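ABC transporter periplasmic peptide-binding protein (PDB 4QFK) probably binds peptides, dipeptides among them, in the periplasm and delivers them to an ABC transporter for uptake into the cell. Local coordinates at residues A[77-82]-A[93-98]; A[375-380]-A[410-415]; A[416-421]-A[429-434]. All coordinates share one frame; numbering follows the deposited sequence.

Interaction 1 (A[77-82]-A[93-98]); sequences ELATDW and FTLRKG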
loop_
_atom_site.group_PDB
_atom_site.type_symbol
_atom_site.label_atom_id
_atom_site.label_comp_id
_atom_site.label_asym_id
_atom_site.label_seq_id
_atom_site.Cartn_x
_atom_site.Cartn_y
_atom_site.Cartn_z
ATOM N N GLU A 77 5.745 19.098 4.341
ATOM C CA GLU A 77 5.446 18.745 5.717
ATOM C C GLU A 77 6.551 19.200 6.655
ATOM O O GLU A 77 6.534 20.329 7.121
ATOM C CB GLU A 77 5.225 17.238 5.888
ATOM C CG GLU A 77 4.138 16.636 5.011
ATOM C CD GLU A 77 2.765 17.247 5.235
ATOM O OE1 GLU A 77 2.521 17.823 6.309
ATOM O OE2 GLU A 77 1.925 17.154 4.326
ATOM N N LEU A 78 7.525 18.336 6.908
ATOM C CA LEU A 78 8.665 18.706 7.733
ATOM C C LEU A 78 9.708 19.381 6.839
ATOM O O LEU A 78 10.548 20.127 7.316
ATOM C CB LEU A 78 9.271 17.504 8.454
ATOM C CG LEU A 78 8.630 17.070 9.775
ATOM C CD1 LEU A 78 9.475 16.018 10.460
ATOM C CD2 LEU A 78 8.374 18.242 10.705
ATOM N N ALA A 79 9.644 19.097 5.541
ATOM C CA ALA A 79 10.455 19.793 4.541
ATOM C C ALA A 79 9.629 20.910 3.925
ATOM O O ALA A 79 8.473 20.704 3.550
ATOM C CB ALA A 79 10.937 18.851 3.466
ATOM N N THR A 80 10.205 22.101 3.844
ATOM C CA THR A 80 9.487 23.220 3.256
ATOM C C THR A 80 9.800 23.279 1.772
ATOM O O THR A 80 9.012 23.775 0.977
ATOM C CB THR A 80 9.866 24.538 3.934
ATOM O OG1 THR A 80 11.291 24.661 3.954
ATOM C CG2 THR A 80 9.368 24.536 5.360
ATOM N N ASP A 81 10.948 22.726 1.405
ATOM C CA ASP A 81 11.420 22.795 0.036
ATOM C C ASP A 81 12.203 21.550 -0.343
ATOM O O ASP A 81 12.933 20.993 0.474
ATOM C CB ASP A 81 12.312 24.017 -0.113
ATOM C CG ASP A 81 11.929 24.855 -1.288
ATOM O OD1 ASP A 81 10.714 24.937 -1.570
ATOM O OD2 ASP A 81 12.841 25.429 -1.930
ATOM N N TRP A 82 12.059 21.111 -1.583
ATOM C CA TRP A 82 12.875 20.006 -2.076
ATOM C C TRP A 82 13.276 20.261 -3.532
ATOM O O TRP A 82 12.474 20.723 -4.349
ATOM C CB TRP A 82 12.155 18.665 -1.935
ATOM C CG TRP A 82 10.850 18.669 -2.616
ATOM C CD1 TRP A 82 10.570 18.186 -3.857
ATOM C CD2 TRP A 82 9.636 19.231 -2.116
ATOM N NE1 TRP A 82 9.248 18.407 -4.160
ATOM C CE2 TRP A 82 8.652 19.045 -3.106
ATOM C CE3 TRP A 82 9.286 19.878 -0.926
ATOM C CZ2 TRP A 82 7.340 19.469 -2.940
ATOM C CZ3 TRP A 82 7.978 20.306 -0.764
ATOM C CH2 TRP A 82 7.023 20.102 -1.768
ATOM N N PHE A 93 16.549 18.689 0.634
ATOM C CA PHE A 93 15.384 19.137 1.397
ATOM C C PHE A 93 15.764 20.310 2.308
ATOM O O PHE A 93 16.722 20.234 3.076
ATOM C CB PHE A 93 14.804 17.989 2.244
ATOM C CG PHE A 93 14.337 16.786 1.439
ATOM C CD1 PHE A 93 15.221 15.773 1.094
ATOM C CD2 PHE A 93 13.028 16.670 1.039
ATOM C CE1 PHE A 93 14.804 14.676 0.365
ATOM C CE2 PHE A 93 12.602 15.579 0.314
ATOM C CZ PHE A 93 13.495 14.579 -0.025
ATOM N N THR A 94 15.022 21.403 2.205
ATOM C CA THR A 94 15.145 22.477 3.167
ATOM C C THR A 94 14.153 22.135 4.260
ATOM O O THR A 94 13.071 21.625 3.969
ATOM C CB THR A 94 14.797 23.821 2.531
ATOM O OG1 THR A 94 15.680 24.057 1.431
ATOM C CG2 THR A 94 14.954 24.951 3.537
ATOM N N LEU A 95 14.504 22.403 5.513
ATOM C CA LEU A 95 13.704 21.906 6.631
ATOM C C LEU A 95 13.011 22.986 7.478
ATOM O O LEU A 95 13.625 23.974 7.876
ATOM C CB LEU A 95 14.550 20.978 7.527
ATOM C CG LEU A 95 15.205 19.768 6.855
ATOM C CD1 LEU A 95 16.205 19.082 7.767
ATOM C CD2 LEU A 95 14.155 18.770 6.373
ATOM N N ARG A 96 11.733 22.755 7.776
ATOM C CA ARG A 96 10.958 23.615 8.662
ATOM C C ARG A 96 11.748 23.991 9.918
ATOM O O ARG A 96 12.359 23.136 10.548
ATOM C CB ARG A 96 9.655 22.913 9.079
ATOM C CG ARG A 96 8.403 23.482 8.449
ATOM C CD ARG A 96 7.151 23.207 9.252
ATOM N NE ARG A 96 6.644 24.436 9.853
ATOM C CZ ARG A 96 5.718 25.207 9.283
ATOM N NH1 ARG A 96 5.303 26.319 9.882
ATOM N NH2 ARG A 96 5.194 24.852 8.114
ATOM N N LYS A 97 11.729 25.268 10.281
ATOM C CA LYS A 97 12.311 25.707 11.540
ATOM C C LYS A 97 11.280 25.618 12.659
ATOM O O LYS A 97 10.078 25.593 12.408
ATOM C CB LYS A 97 12.825 27.149 11.425
ATOM C CG LYS A 97 14.194 27.276 10.747
ATOM C CD LYS A 97 15.248 27.842 11.718
ATOM C CE LYS A 97 15.076 27.267 13.149
ATOM N NZ LYS A 97 15.984 27.865 14.201
ATOM N N GLY A 98 11.754 25.548 13.896
ATOM C CA GLY A 98 10.882 25.698 15.044
ATOM C C GLY A 98 10.096 24.456 15.399
ATOM O O GLY A 98 9.168 24.520 16.214
HETATM O O HOH W 1 5.343 22.943 6.148
#

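Interaction 2 (A[375-380]-A[410-415]); sequences SIWAMP and VEYEWN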
loop_
_atom_site.group_PDB
_atom_site.type_symbol
_atom_site.label_atom_id
_atom_site.label_comp_id
_atom_site.label_asym_id
_atom_site.label_seq_id
_atom_site.Cartn_x
_atom_site.Cartn_y
_atom_site.Cartn_z
ATOM N N SER A 375 -2.111 -25.172 -15.046
ATOM C CA SER A 375 -2.210 -24.958 -13.621
ATOM C C SER A 375 -2.418 -23.461 -13.327
ATOM O O SER A 375 -1.881 -22.590 -14.017
ATOM C CB SER A 375 -0.960 -25.504 -12.931
ATOM O OG SER A 375 0.183 -24.834 -13.419
ATOM N N ILE A 376 -3.229 -23.186 -12.317
ATOM C CA ILE A 376 -3.461 -21.837 -11.832
ATOM C C ILE A 376 -2.844 -21.759 -10.451
ATOM O O ILE A 376 -3.283 -22.449 -9.538
ATOM C CB ILE A 376 -4.973 -21.539 -11.752
ATOM C CG1 ILE A 376 -5.572 -21.457 -13.169
ATOM C CG2 ILE A 376 -5.232 -20.302 -10.963
ATOM C CD1 ILE A 376 -7.078 -21.199 -13.230
ATOM N N TRP A 377 -1.793 -20.953 -10.306
ATOM C CA TRP A 377 -1.143 -20.795 -9.010
ATOM C C TRP A 377 -2.008 -19.884 -8.153
ATOM O O TRP A 377 -2.400 -18.802 -8.598
ATOM C CB TRP A 377 0.290 -20.240 -9.150
ATOM C CG TRP A 377 1.278 -21.196 -9.804
ATOM C CD1 TRP A 377 1.034 -22.040 -10.852
ATOM C CD2 TRP A 377 2.650 -21.412 -9.438
ATOM N NE1 TRP A 377 2.158 -22.757 -11.161
ATOM C CE2 TRP A 377 3.170 -22.381 -10.319
ATOM C CE3 TRP A 377 3.491 -20.868 -8.465
ATOM C CZ2 TRP A 377 4.486 -22.821 -10.251
ATOM C CZ3 TRP A 377 4.798 -21.297 -8.409
ATOM C CH2 TRP A 377 5.283 -22.268 -9.293
ATOM N N ALA A 378 -2.328 -20.341 -6.942
ATOM C CA ALA A 378 -3.166 -19.590 -6.021
ATOM C C ALA A 378 -2.304 -19.014 -4.926
ATOM O O ALA A 378 -1.685 -19.762 -4.179
ATOM C CB ALA A 378 -4.244 -20.494 -5.414
ATOM N N MET A 379 -2.247 -17.690 -4.826
ATOM C CA MET A 379 -1.531 -17.082 -3.721
ATOM C C MET A 379 -2.037 -17.629 -2.373
ATOM O O MET A 379 -3.240 -17.726 -2.133
ATOM C CB MET A 379 -1.605 -15.558 -3.776
ATOM C CG MET A 379 -2.982 -14.992 -3.577
ATOM S SD MET A 379 -2.940 -13.186 -3.618
ATOM C CE MET A 379 -4.200 -12.868 -4.825
ATOM N N PRO A 380 -1.102 -18.002 -1.494
ATOM C CA PRO A 380 -1.380 -18.656 -0.209
ATOM C C PRO A 380 -1.985 -17.755 0.877
ATOM O O PRO A 380 -2.464 -18.277 1.891
ATOM C CB PRO A 380 0.005 -19.131 0.244
ATOM C CG PRO A 380 0.967 -18.197 -0.440
ATOM C CD PRO A 380 0.342 -17.882 -1.769
ATOM N N VAL A 410 -2.251 -24.847 -7.957
ATOM C CA VAL A 410 -0.948 -24.896 -7.322
ATOM C C VAL A 410 -0.875 -23.901 -6.172
ATOM O O VAL A 410 -1.144 -22.719 -6.351
ATOM C CB VAL A 410 0.174 -24.584 -8.333
ATOM C CG1 VAL A 410 1.473 -24.296 -7.616
ATOM C CG2 VAL A 410 0.348 -25.743 -9.318
ATOM N N GLU A 411 -0.500 -24.385 -4.994
ATOM C CA GLU A 411 -0.386 -23.538 -3.812
ATOM C C GLU A 411 0.913 -23.856 -3.060
ATOM O O GLU A 411 1.158 -25.007 -2.690
ATOM C CB GLU A 411 -1.610 -23.754 -2.912
ATOM C CG GLU A 411 -1.696 -22.836 -1.699
ATOM C CD GLU A 411 -3.099 -22.793 -1.078
ATOM O OE1 GLU A 411 -3.851 -23.798 -1.147
ATOM O OE2 GLU A 411 -3.452 -21.727 -0.526
ATOM N N TYR A 412 1.755 -22.845 -2.872
ATOM C CA TYR A 412 2.958 -22.955 -2.051
ATOM C C TYR A 412 2.905 -21.913 -0.938
ATOM O O TYR A 412 2.178 -20.921 -1.037
ATOM C CB TYR A 412 4.223 -22.668 -2.861
ATOM C CG TYR A 412 4.598 -23.671 -3.923
ATOM C CD1 TYR A 412 4.979 -24.965 -3.594
ATOM C CD2 TYR A 412 4.617 -23.306 -5.259
ATOM C CE1 TYR A 412 5.331 -25.873 -4.582
ATOM C CE2 TYR A 412 4.979 -24.203 -6.244
ATOM C CZ TYR A 412 5.332 -25.475 -5.901
ATOM O OH TYR A 412 5.681 -26.347 -6.887
ATOM N N GLU A 413 3.705 -22.122 0.102
ATOM C CA GLU A 413 3.869 -21.127 1.153
ATOM C C GLU A 413 4.449 -19.843 0.572
ATOM O O GLU A 413 5.256 -19.881 -0.359
ATOM C CB GLU A 413 4.758 -21.676 2.277
ATOM C CG GLU A 413 5.502 -20.625 3.101
ATOM C CD GLU A 413 6.886 -20.302 2.543
ATOM O OE1 GLU A 413 7.546 -21.229 2.012
ATOM O OE2 GLU A 413 7.306 -19.121 2.633
ATOM N N TRP A 414 4.043 -18.715 1.144
ATOM C CA TRP A 414 4.258 -17.402 0.546
ATOM C C TRP A 414 5.614 -17.132 -0.110
ATOM O O TRP A 414 5.686 -16.820 -1.314
ATOM C CB TRP A 414 3.975 -16.292 1.552
ATOM C CG TRP A 414 4.131 -14.957 0.928
ATOM C CD1 TRP A 414 5.181 -14.093 1.074
ATOM C CD2 TRP A 414 3.231 -14.345 0.007
ATOM N NE1 TRP A 414 4.977 -12.968 0.315
ATOM C CE2 TRP A 414 3.781 -13.096 -0.346
ATOM C CE3 TRP A 414 2.001 -14.726 -0.545
ATOM C CZ2 TRP A 414 3.141 -12.219 -1.234
ATOM C CZ3 TRP A 414 1.362 -13.852 -1.426
ATOM C CH2 TRP A 414 1.934 -12.615 -1.759
ATOM N N ASN A 415 6.682 -17.212 0.679
ATOM C CA ASN A 415 7.990 -16.779 0.200
ATOM C C ASN A 415 8.501 -17.592 -0.987
ATOM O O ASN A 415 9.129 -17.042 -1.900
ATOM C CB ASN A 415 9.008 -16.766 1.339
ATOM C CG ASN A 415 8.709 -15.692 2.369
ATOM O OD1 ASN A 415 8.512 -14.521 2.027
ATOM N ND2 ASN A 415 8.658 -16.087 3.638
#

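Interaction 3 (A[416-421]-A[429-434]); sequences TFIQRI and VLLGWA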
loop_
_atom_site.group_PDB
_atom_site.type_symbol
_atom_site.label_atom_id
_atom_site.label_comp_id
_atom_site.label_asym_id
_atom_site.label_seq_id
_atom_site.Cartn_x
_atom_site.Cartn_y
_atom_site.Cartn_z
ATOM N N THR A 416 8.219 -18.893 -0.967
ATOM C CA THR A 416 8.592 -19.791 -2.055
ATOM C C THR A 416 7.659 -19.577 -3.247
ATOM O O THR A 416 8.050 -19.721 -4.416
ATOM C CB THR A 416 8.531 -21.267 -1.604
ATOM O OG1 THR A 416 9.454 -21.474 -0.521
ATOM C CG2 THR A 416 8.887 -22.197 -2.757
ATOM N N PHE A 417 6.417 -19.224 -2.937
ATOM C CA PHE A 417 5.452 -18.927 -3.972
ATOM C C PHE A 417 5.919 -17.712 -4.772
ATOM O O PHE A 417 5.953 -17.742 -6.004
ATOM C CB PHE A 417 4.086 -18.683 -3.344
ATOM C CG PHE A 417 3.049 -18.199 -4.305
ATOM C CD1 PHE A 417 2.317 -19.094 -5.058
ATOM C CD2 PHE A 417 2.792 -16.842 -4.442
ATOM C CE1 PHE A 417 1.349 -18.648 -5.944
ATOM C CE2 PHE A 417 1.831 -16.397 -5.325
ATOM C CZ PHE A 417 1.110 -17.304 -6.075
ATOM N N ILE A 418 6.311 -16.654 -4.072
ATOM C CA ILE A 418 6.736 -15.433 -4.745
ATOM C C ILE A 418 8.052 -15.593 -5.511
ATOM O O ILE A 418 8.244 -14.956 -6.543
ATOM C CB ILE A 418 6.807 -14.233 -3.779
ATOM C CG1 ILE A 418 5.398 -13.765 -3.430
ATOM C CG2 ILE A 418 7.526 -13.059 -4.431
ATOM C CD1 ILE A 418 4.705 -13.037 -4.581
ATOM N N GLN A 419 8.951 -16.439 -5.020
ATOM C CA GLN A 419 10.211 -16.664 -5.719
ATOM C C GLN A 419 9.941 -17.373 -7.039
ATOM O O GLN A 419 10.444 -16.965 -8.082
ATOM C CB GLN A 419 11.184 -17.507 -4.887
ATOM C CG GLN A 419 10.824 -18.990 -4.854
ATOM C CD GLN A 419 12.031 -19.921 -4.766
ATOM O OE1 GLN A 419 12.923 -19.901 -5.629
ATOM N NE2 GLN A 419 12.054 -20.760 -3.723
ATOM N N ARG A 420 9.152 -18.439 -6.987
ATOM C CA ARG A 420 8.852 -19.213 -8.186
ATOM C C ARG A 420 8.055 -18.433 -9.232
ATOM O O ARG A 420 8.259 -18.608 -10.432
ATOM C CB ARG A 420 8.166 -20.526 -7.813
ATOM C CG ARG A 420 9.105 -21.454 -7.077
ATOM C CD ARG A 420 8.443 -22.752 -6.605
ATOM N NE ARG A 420 9.247 -23.380 -5.557
ATOM C CZ ARG A 420 9.212 -24.671 -5.254
ATOM N NH1 ARG A 420 8.413 -25.481 -5.924
ATOM N NH2 ARG A 420 9.983 -25.151 -4.283
ATOM N N ILE A 421 7.152 -17.569 -8.781
ATOM C CA ILE A 421 6.480 -16.669 -9.703
ATOM C C ILE A 421 7.539 -15.730 -10.292
ATOM O O ILE A 421 7.566 -15.464 -11.503
ATOM C CB ILE A 421 5.363 -15.874 -9.012
ATOM C CG1 ILE A 421 4.225 -16.810 -8.593
ATOM C CG2 ILE A 421 4.833 -14.792 -9.946
ATOM C CD1 ILE A 421 3.618 -17.593 -9.739
ATOM N N VAL A 429 -1.379 -17.333 -12.680
ATOM C CA VAL A 429 -1.300 -17.051 -11.252
ATOM C C VAL A 429 -2.340 -16.024 -10.841
ATOM O O VAL A 429 -2.509 -14.982 -11.494
ATOM C CB VAL A 429 0.112 -16.565 -10.861
ATOM C CG1 VAL A 429 0.484 -15.296 -11.649
ATOM C CG2 VAL A 429 0.219 -16.323 -9.348
ATOM N N LEU A 430 -3.072 -16.363 -9.784
ATOM C CA LEU A 430 -3.974 -15.432 -9.139
ATOM C C LEU A 430 -3.165 -14.751 -8.076
ATOM O O LEU A 430 -2.677 -15.385 -7.126
ATOM C CB LEU A 430 -5.149 -16.157 -8.507
ATOM C CG LEU A 430 -6.059 -16.894 -9.490
ATOM C CD1 LEU A 430 -7.056 -17.724 -8.705
ATOM C CD2 LEU A 430 -6.755 -15.902 -10.460
ATOM N N LEU A 431 -3.017 -13.450 -8.251
ATOM C CA LEU A 431 -2.169 -12.658 -7.400
ATOM C C LEU A 431 -2.698 -11.239 -7.467
ATOM O O LEU A 431 -3.788 -10.988 -7.996
ATOM C CB LEU A 431 -0.736 -12.743 -7.904
ATOM C CG LEU A 431 0.451 -12.193 -7.121
ATOM C CD1 LEU A 431 0.306 -12.347 -5.618
ATOM C CD2 LEU A 431 1.723 -12.868 -7.633
ATOM N N GLY A 432 -1.942 -10.300 -6.936
ATOM C CA GLY A 432 -2.424 -8.942 -6.939
ATOM C C GLY A 432 -1.462 -7.930 -6.386
ATOM O O GLY A 432 -0.325 -8.237 -6.041
ATOM N N TRP A 433 -1.948 -6.704 -6.295
ATOM C CA TRP A 433 -1.100 -5.587 -5.957
ATOM C C TRP A 433 -1.890 -4.537 -5.188
ATOM O O TRP A 433 -3.033 -4.227 -5.508
ATOM C CB TRP A 433 -0.451 -4.995 -7.226
ATOM C CG TRP A 433 0.571 -3.894 -6.968
ATOM C CD1 TRP A 433 0.418 -2.565 -7.232
ATOM C CD2 TRP A 433 1.883 -4.036 -6.405
ATOM N NE1 TRP A 433 1.547 -1.870 -6.873
ATOM C CE2 TRP A 433 2.463 -2.746 -6.362
ATOM C CE3 TRP A 433 2.628 -5.123 -5.937
ATOM C CZ2 TRP A 433 3.743 -2.516 -5.869
ATOM C CZ3 TRP A 433 3.905 -4.891 -5.447
ATOM C CH2 TRP A 433 4.450 -3.597 -5.418
ATOM N N ALA A 434 -1.257 -4.041 -4.140
ATOM C CA ALA A 434 -1.758 -2.943 -3.334
ATOM C C ALA A 434 -0.685 -1.919 -3.528
ATOM O O ALA A 434 0.491 -2.195 -3.273
ATOM C CB ALA A 434 -1.826 -3.355 -1.868
#

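Interaction 1 (A[77-82]-A[93-98])
Ala79 to Trp82 pair with Phe93 to Leu95 as the two antiparallel strands of a beta hairpin, interrupted by a classic beta bulge. Thr80 and Asp81 together face Thr94. Three backbone hydrogen bonds join the segments. Thr94 N gives to Asp81 O at 2.7 Å. Thr80 N gives to Thr94 O at 2.9 Å, so Thr94 serves both bulge residues. Arg96 N reaches Leu78 O, also 2.9 Å away, and carries the pairing past the end of strand 90-95.

The apolar contacts gather on the face that bears Ala79, Leu95, Trp82 and Phe93. Phe93 CG lies anti to its carbonyl carbon (chi1 -60°), and the ring meets Ala79 and Trp82 through CD2. Phe93 CD2 is 3.7 Å from Trp82 CB and 3.9 Å from Ala79 CB. The Trp82 indole itself turns away from Phe93. Helix 174-177 adds Phe174 and Leu175 against the Phe93 ring.

On the opposite face, Asp81 CB and Thr94 CB are 3.6 Å apart. The Arg96 chain crosses Thr80 at about a right angle, with Arg96 CG 3.4 Å from Thr80 CG2. One water links the two segments: it accepts from Arg96 NH2, in the guanidinium plane, and donates to Glu77 O.

Interaction 2 (A[375-380]-A[410-415])
A parallel beta bridge between Trp377 and Val410 joins the edge strand 405-410 to strand 372-378 in the large mixed sheet. After the bridge the second chain leaves the sheet and leads into helix 414-422. Two backbone bonds frame the bridge. Ala378 N gives to Val410 O at 2.7 Å, and Val410 N gives to Ile376 O at 3.1 Å.

The Trp377 indole meets both Val410 and Tyr412. Val410 CG1 sits over the centre of its five-membered ring, 3.6 Å from the centroid, in a CH-pi contact. Val410 has CG1 anti to its backbone N (chi1 166°), which lays this methyl on the ring face. Tyr412 turns an edge toward the face of the six-membered ring. The pair is an offset edge-to-face stack with planes at 66°, and Tyr412 CE2 is 3.6 Å from Trp377 CH2. His426 also meets the indole edge-to-face.

Glu411 extends alongside the strand end, where its OE1 forms a salt bridge with Arg390. Glu413 is the N-cap of helix 414-422: its OE2 accepts from Asn415 N at 2.8 Å. Pro380 packs beside this helix start. Pro380 CG lies at the edge of the Trp414 ring, 3.6 Å from Trp414 CE3.

Interaction 3 (A[416-421]-A[429-434])
Helix segment 416-421 passes strand segment 429-434 at an angle of 108°, with the two axes 11.4 Å apart at closest approach. That spacing is filled by side chains, and the contact between the segments is wholly apolar. Three helix residues, Phe417, Ile418 and Ile421, meet Val429 and Leu431 of the strand.

Val429 CG2 touches two of them: it is 3.5 Å from Phe417 CZ and 3.6 Å from Ile421 CD1. Phe417 CG is anti to the backbone N (chi1 173°), which extends the ring from the helix toward the sheet; Val429 meets it obliquely. Ile421 and Val429 instead reach for each other tip to tip. Within the helix, Ile421 CG1 lies above one face of the Phe417 ring, offset toward the rim, so these two side chains reach the strand packed together.

Leu431 makes looser contacts through CD2. Leu431 CD2 is 4.2 Å from Phe417 CE2, and 4.3 Å from both Ile418 CD1 and Ile421 CG2. Leu430, between the two contact residues, points away from this helix and packs on Met392, Ala393 and Met396 of helix 389-401. Helices thus cover both faces of the sheet here, the layered alpha/beta packing characteristic of the lobes of periplasmic solute-binding proteins.

Interactions 2 and 3 are neighbours, with centres about 7 Å apart. Both use helix 414-422 and the same mixed sheet, where strands 372-378 and 428-434 lie side by side. Probable backbone hydrogen bonds join them: Trp377 O is 2.8 Å from Leu430 N, and Met379 N is 3.3 Å from Leu430 O. Trp377 of interaction 2 also packs on Phe417 and Ile421 of interaction 3. Interaction 1 lies across the chain's centre in a separate four-stranded sheet. Its centre is about 45 Å from that of interaction 2 and 39 Å from that of interaction 3. Nearest atoms are about 29 and 21 Å away, respectively.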